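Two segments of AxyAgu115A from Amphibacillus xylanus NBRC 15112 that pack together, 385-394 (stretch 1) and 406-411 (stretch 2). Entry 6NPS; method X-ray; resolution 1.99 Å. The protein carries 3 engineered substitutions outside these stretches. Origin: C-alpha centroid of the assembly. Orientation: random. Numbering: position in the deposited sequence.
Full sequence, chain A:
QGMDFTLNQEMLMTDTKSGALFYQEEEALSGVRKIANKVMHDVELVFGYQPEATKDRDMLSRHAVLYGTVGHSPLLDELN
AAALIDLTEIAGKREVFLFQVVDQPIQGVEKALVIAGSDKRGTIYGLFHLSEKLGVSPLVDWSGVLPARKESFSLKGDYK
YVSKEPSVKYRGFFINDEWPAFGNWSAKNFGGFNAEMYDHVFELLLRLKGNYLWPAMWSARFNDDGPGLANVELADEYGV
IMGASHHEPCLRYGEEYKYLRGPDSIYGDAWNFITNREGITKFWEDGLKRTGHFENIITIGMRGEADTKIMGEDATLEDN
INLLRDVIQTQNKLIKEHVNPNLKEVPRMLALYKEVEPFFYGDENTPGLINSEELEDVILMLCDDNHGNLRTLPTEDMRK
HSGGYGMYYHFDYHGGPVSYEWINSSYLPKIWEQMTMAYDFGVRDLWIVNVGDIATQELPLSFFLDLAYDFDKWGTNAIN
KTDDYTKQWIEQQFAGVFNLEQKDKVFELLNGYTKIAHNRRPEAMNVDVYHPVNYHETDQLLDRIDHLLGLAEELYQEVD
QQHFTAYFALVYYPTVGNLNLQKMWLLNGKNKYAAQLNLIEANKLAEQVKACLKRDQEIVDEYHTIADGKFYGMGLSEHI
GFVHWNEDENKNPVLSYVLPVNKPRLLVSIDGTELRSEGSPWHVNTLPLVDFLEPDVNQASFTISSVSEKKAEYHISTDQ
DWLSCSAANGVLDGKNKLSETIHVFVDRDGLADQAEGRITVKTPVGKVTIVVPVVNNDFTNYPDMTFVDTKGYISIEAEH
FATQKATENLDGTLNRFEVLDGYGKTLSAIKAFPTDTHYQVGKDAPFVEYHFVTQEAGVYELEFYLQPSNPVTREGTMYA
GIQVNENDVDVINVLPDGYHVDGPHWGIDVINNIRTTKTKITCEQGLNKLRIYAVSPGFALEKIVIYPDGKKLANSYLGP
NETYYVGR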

ATOM      1  N   ASP A 385       5.979   3.665  32.888  1.00 30.53           N
ATOM      2  CA  ASP A 385       6.725   3.774  31.653  1.00 31.11           C
ATOM      3  C   ASP A 385       6.152   4.851  30.727  1.00 34.99           C
ATOM      4  O   ASP A 385       6.435   4.825  29.527  1.00 31.02           O
ATOM      5  CB  ASP A 385       6.761   2.420  30.941  1.00 32.61           C
ATOM      6  CG  ASP A 385       5.367   1.929  30.506  1.00 33.25           C
ATOM      7  OD1 ASP A 385       4.317   2.566  30.794  1.00 33.90           O
ATOM      8  OD2 ASP A 385       5.319   0.871  29.846  1.00 36.94           O
ATOM      9  N   ASN A 386       5.329   5.765  31.258  1.00 28.09           N
ATOM     10  CA  ASN A 386       4.723   6.900  30.564  1.00 27.51           C
ATOM     11  C   ASN A 386       3.480   6.416  29.837  1.00 29.29           C
ATOM     12  O   ASN A 386       2.758   7.234  29.268  1.00 29.32           O
ATOM     13  CB  ASN A 386       5.693   7.641  29.608  1.00 29.13           C
ATOM     14  CG  ASN A 386       6.812   8.335  30.376  1.00 34.89           C
ATOM     15  OD1 ASN A 386       6.526   9.128  31.276  1.00 33.99           O
ATOM     16  ND2 ASN A 386       8.065   8.030  30.058  1.00 36.47           N
ATOM     17  N   HIS A 387       3.171   5.121  29.901  1.00 26.97           N
ATOM     18  CA  HIS A 387       1.999   4.573  29.241  1.00 30.04           C
ATOM     19  C   HIS A 387       1.113   3.802  30.191  1.00 33.29           C
ATOM     20  O   HIS A 387       0.215   3.093  29.740  1.00 30.99           O
ATOM     21  CB  HIS A 387       2.442   3.723  28.066  1.00 29.80           C
ATOM     22  CG  HIS A 387       3.033   4.570  26.989  1.00 30.29           C
ATOM     23  ND1 HIS A 387       2.304   4.990  25.895  1.00 29.95           N
ATOM     24  CD2 HIS A 387       4.249   5.156  26.892  1.00 29.62           C
ATOM     25  CE1 HIS A 387       3.059   5.771  25.148  1.00 32.23           C
ATOM     26  NE2 HIS A 387       4.246   5.900  25.735  1.00 31.06           N
ATOM     27  N   GLY A 388       1.342   3.930  31.495  1.00 30.17           N
ATOM     28  CA  GLY A 388       0.450   3.319  32.452  1.00 28.34           C
ATOM     29  C   GLY A 388       0.852   1.936  32.907  1.00 31.25           C
ATOM     30  O   GLY A 388       0.055   1.270  33.594  1.00 29.14           O
ATOM     31  N   ASN A 389       2.070   1.505  32.597  1.00 27.07           N
ATOM     32  CA  ASN A 389       2.622   0.236  33.058  1.00 29.21           C
ATOM     33  C   ASN A 389       3.737   0.553  34.042  1.00 27.71           C
ATOM     34  O   ASN A 389       4.676   1.273  33.692  1.00 31.86           O
ATOM     35  CB  ASN A 389       3.166  -0.572  31.884  1.00 28.44           C
ATOM     36  CG  ASN A 389       2.157  -0.688  30.772  1.00 35.02           C
ATOM     37  OD1 ASN A 389       1.110  -1.367  30.934  1.00 35.98           O
ATOM     38  ND2 ASN A 389       2.439  -0.033  29.632  1.00 29.88           N
ATOM     39  N   LEU A 390       3.630   0.041  35.267  1.00 30.72           N
ATOM     40  CA  LEU A 390       4.718   0.252  36.217  1.00 33.56           C
ATOM     41  C   LEU A 390       6.029  -0.273  35.651  1.00 35.46           C
ATOM     42  O   LEU A 390       6.055  -1.097  34.731  1.00 32.71           O
ATOM     43  CB  LEU A 390       4.445  -0.448  37.544  1.00 31.54           C
ATOM     44  CG  LEU A 390       3.071  -0.176  38.167  1.00 38.17           C
ATOM     45  CD1 LEU A 390       2.980  -0.815  39.567  1.00 39.19           C
ATOM     46  CD2 LEU A 390       2.729   1.321  38.235  1.00 35.44           C
ATOM     47  N   ARG A 391       7.120   0.212  36.237  1.00 29.21           N
ATOM     48  CA  ARG A 391       8.457  -0.301  35.995  1.00 36.15           C
ATOM     49  C   ARG A 391       8.901  -1.108  37.210  1.00 36.53           C
ATOM     50  O   ARG A 391       8.131  -1.933  37.717  1.00 40.52           O
ATOM     51  CB  ARG A 391       9.406   0.882  35.683  1.00 35.20           C
ATOM     52  CG  ARG A 391       8.962   1.647  34.417  1.00 37.08           C
ATOM     53  CD  ARG A 391       9.878   2.874  34.156  1.00 43.42           C
ATOM     54  NE  ARG A 391      11.221   2.415  33.864  1.00 56.02           N
ATOM     55  CZ  ARG A 391      12.278   3.208  33.724  1.00 71.32           C
ATOM     56  NH1 ARG A 391      12.153   4.526  33.868  1.00 76.66           N
ATOM     57  NH2 ARG A 391      13.464   2.678  33.455  1.00 72.29           N
ATOM     58  N   THR A 392      10.125  -0.918  37.684  1.00 35.94           N
ATOM     59  CA  THR A 392      10.546  -1.686  38.849  1.00 36.36           C
ATOM     60  C   THR A 392       9.895  -1.136  40.108  1.00 39.52           C
ATOM     61  O   THR A 392       9.399  -0.001  40.149  1.00 39.68           O
ATOM     62  CB  THR A 392      12.052  -1.682  39.023  1.00 44.42           C
ATOM     63  OG1 THR A 392      12.477  -0.353  39.331  1.00 49.53           O
ATOM     64  CG2 THR A 392      12.715  -2.186  37.753  1.00 38.61           C
ATOM     65  N   LEU A 393       9.880  -1.972  41.138  1.00 37.36           N
ATOM     66  CA  LEU A 393       9.159  -1.715  42.371  1.00 35.11           C
ATOM     67  C   LEU A 393      10.059  -2.153  43.519  1.00 37.89           C
ATOM     68  O   LEU A 393      11.006  -2.924  43.314  1.00 39.73           O
ATOM     69  CB  LEU A 393       7.831  -2.495  42.368  1.00 33.31           C
ATOM     70  CG  LEU A 393       6.772  -2.057  41.329  1.00 38.99           C
ATOM     71  CD1 LEU A 393       5.587  -3.038  41.362  1.00 36.16           C
ATOM     72  CD2 LEU A 393       6.281  -0.580  41.531  1.00 32.56           C
ATOM     73  N   PRO A 394       9.777  -1.708  44.743  1.00 37.51           N
ATOM     74  CA  PRO A 394      10.675  -2.046  45.859  1.00 41.90           C
ATOM     75  C   PRO A 394      10.754  -3.552  46.125  1.00 45.84           C
ATOM     76  O   PRO A 394       9.736  -4.248  46.195  1.00 45.28           O
ATOM     77  CB  PRO A 394      10.057  -1.298  47.046  1.00 40.30           C
ATOM     78  CG  PRO A 394       9.265  -0.175  46.420  1.00 36.51           C
ATOM     79  CD  PRO A 394       8.707  -0.786  45.162  1.00 36.24           C
ATOM     80  N   GLY A 406       7.345   6.697  46.240  1.00 31.92           N
ATOM     81  CA  GLY A 406       6.300   7.360  45.495  1.00 28.44           C
ATOM     82  C   GLY A 406       6.032   6.695  44.160  1.00 29.86           C
ATOM     83  O   GLY A 406       6.860   5.928  43.665  1.00 30.97           O
ATOM     84  N   MET A 407       4.893   6.983  43.557  1.00 30.49           N
ATOM     85  CA  MET A 407       4.616   6.511  42.199  1.00 28.81           C
ATOM     86  C   MET A 407       4.086   7.674  41.382  1.00 32.19           C
ATOM     87  O   MET A 407       3.156   8.379  41.804  1.00 28.23           O
ATOM     88  CB  MET A 407       3.614   5.350  42.174  1.00 27.97           C
ATOM     89  CG  MET A 407       3.259   4.845  40.705  1.00 31.94           C
ATOM     90  SD  MET A 407       4.758   4.296  39.794  1.00 36.73           S
ATOM     91  CE  MET A 407       5.380   3.029  40.890  1.00 31.10           C
ATOM     92  N   TYR A 408       4.692   7.875  40.216  1.00 30.16           N
ATOM     93  CA  TYR A 408       4.269   8.863  39.234  1.00 30.44           C
ATOM     94  C   TYR A 408       3.673   8.105  38.050  1.00 31.60           C
ATOM     95  O   TYR A 408       4.378   7.348  37.377  1.00 29.56           O
ATOM     96  CB  TYR A 408       5.470   9.722  38.835  1.00 32.71           C
ATOM     97  CG  TYR A 408       5.195  10.693  37.722  1.00 29.63           C
ATOM     98  CD1 TYR A 408       3.950  11.288  37.579  1.00 29.61           C
ATOM     99  CD2 TYR A 408       6.206  11.023  36.812  1.00 30.31           C
ATOM    100  CE1 TYR A 408       3.696  12.185  36.524  1.00 28.83           C
ATOM    101  CE2 TYR A 408       5.978  11.932  35.779  1.00 31.17           C
ATOM    102  CZ  TYR A 408       4.721  12.489  35.633  1.00 30.72           C
ATOM    103  OH  TYR A 408       4.491  13.364  34.591  1.00 30.90           O
ATOM    104  N   TYR A 409       2.367   8.276  37.836  1.00 25.04           N
ATOM    105  CA  TYR A 409       1.542   7.516  36.904  1.00 24.56           C
ATOM    106  C   TYR A 409       1.035   8.480  35.833  1.00 26.43           C
ATOM    107  O   TYR A 409       1.031   9.694  36.043  1.00 28.76           O
ATOM    108  CB  TYR A 409       0.379   6.833  37.665  1.00 26.72           C
ATOM    109  CG  TYR A 409      -0.270   5.701  36.893  1.00 27.24           C
ATOM    110  CD1 TYR A 409       0.315   4.425  36.852  1.00 27.83           C
ATOM    111  CD2 TYR A 409      -1.453   5.903  36.216  1.00 26.36           C
ATOM    112  CE1 TYR A 409      -0.271   3.374  36.125  1.00 26.98           C
ATOM    113  CE2 TYR A 409      -2.060   4.841  35.459  1.00 29.11           C
ATOM    114  CZ  TYR A 409      -1.457   3.590  35.444  1.00 31.44           C
ATOM    115  OH  TYR A 409      -2.022   2.541  34.733  1.00 30.51           O
ATOM    116  N   HIS A 410       0.721   7.967  34.631  1.00 27.45           N
ATOM    117  CA  HIS A 410       0.282   8.815  33.516  1.00 28.41           C
ATOM    118  C   HIS A 410      -1.116   8.428  33.032  1.00 29.80           C
ATOM    119  O   HIS A 410      -1.364   7.264  32.702  1.00 29.47           O
ATOM    120  CB  HIS A 410       1.238   8.717  32.317  1.00 26.80           C
ATOM    121  CG  HIS A 410       2.522   9.467  32.495  1.00 28.74           C
ATOM    122  ND1 HIS A 410       3.553   8.982  33.269  1.00 29.63           N
ATOM    123  CD2 HIS A 410       2.935  10.676  32.027  1.00 28.52           C
ATOM    124  CE1 HIS A 410       4.552   9.838  33.245  1.00 30.00           C
ATOM    125  NE2 HIS A 410       4.210  10.873  32.494  1.00 29.54           N
ATOM    126  N   PHE A 411      -2.010   9.420  32.956  1.00 30.57           N
ATOM    127  CA  PHE A 411      -3.229   9.390  32.155  1.00 29.83           C
ATOM    128  C   PHE A 411      -3.066  10.164  30.863  1.00 31.79           C
ATOM    129  O   PHE A 411      -4.018  10.230  30.086  1.00 32.93           O
ATOM    130  CB  PHE A 411      -4.424  10.031  32.902  1.00 27.08           C
ATOM    131  CG  PHE A 411      -4.841   9.326  34.169  1.00 27.51           C
ATOM    132  CD1 PHE A 411      -4.437   8.031  34.449  1.00 27.76           C
ATOM    133  CD2 PHE A 411      -5.668   9.977  35.079  1.00 26.99           C
ATOM    134  CE1 PHE A 411      -4.862   7.376  35.592  1.00 31.93           C
ATOM    135  CE2 PHE A 411      -6.075   9.330  36.251  1.00 28.55           C
ATOM    136  CZ  PHE A 411      -5.661   8.038  36.513  1.00 28.08           C
TER

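The most unusual feature of this contact is Gly388, a glycine at the point where the backbones of the two stretches come nearest, CA to CA: its CA lies 5.6 Å from the CA of His410, and its backbone angles (phi 93°, psi 12°) would jam a CB against the carbonyl O of the residue before. An ideal CB here would also sit only 3.1 Å from Tyr409 OH, so the absence of a side chain suits both the local turn and the neighboring strand. Just beside it, Tyr409 OH approaches Gly388 O at 2.7 Å in a weak hydrogen bond; another acceptor lies within reach of the same proton, so the bond is not settled.

Gly406 to His410 belong to a strand that begins earlier in the chain, and Phe411 lies in the loop beyond it, whereas stretch 1 is irregular and passes the strand without backbone hydrogen bonds between the two. The strand's side chains meet backbone atoms of Asn386 and Gly388 and the side chains of Leu390 and Leu393; the contact is modest, burying 361 Å² over both sides. Met407 and His410 direct their CA-to-CB bonds toward stretch 1; Tyr409 starts sideways, in the t rotamer, and its long ring carries the hydroxyl to Gly388.

Stretch 1 is braced from within by Asp385. Its OD1 accepts from His387 N at 2.9 Å and from Asn389 N at 3.1 Å, while its OD2 accepts from Asn389 ND2 at 3.0 Å. A backbone bond from Asp385 N to Asn389 O, 2.8 Å, closes the loop, tying together the ends of the segment that contains Gly388. Asp385 itself makes no contact with stretch 2; its OD2 is also hydrogen-bonded elsewhere in the structure.

At one end of the contact, Asn386 CA lies over a face of the His410 ring, 3.9 Å from its centroid and 25° off the ring normal. This is a CH-pi contact, in which a backbone carbon bound to electron-withdrawing groups presents a slightly polarized hydrogen to the ring's pi cloud. The CB of Asn386 points away from the strand, although the end of its side chain comes nearer.

Farther along, the chemistry turns apolar. Leu390 and Leu393 both leave the backbone sideways, and in both the m, t rotamer brings the end of the side chain nearer the strand. Leu390 CD2 packs 3.9 Å from Met407 SD and 4.2 Å from Tyr409 CD1, meeting the tyrosine at its ring edge. Leu393 CD2 lies 3.8 Å from Met407 CE, so the flexible thioether touches both leucines in a buried hydrophobic patch.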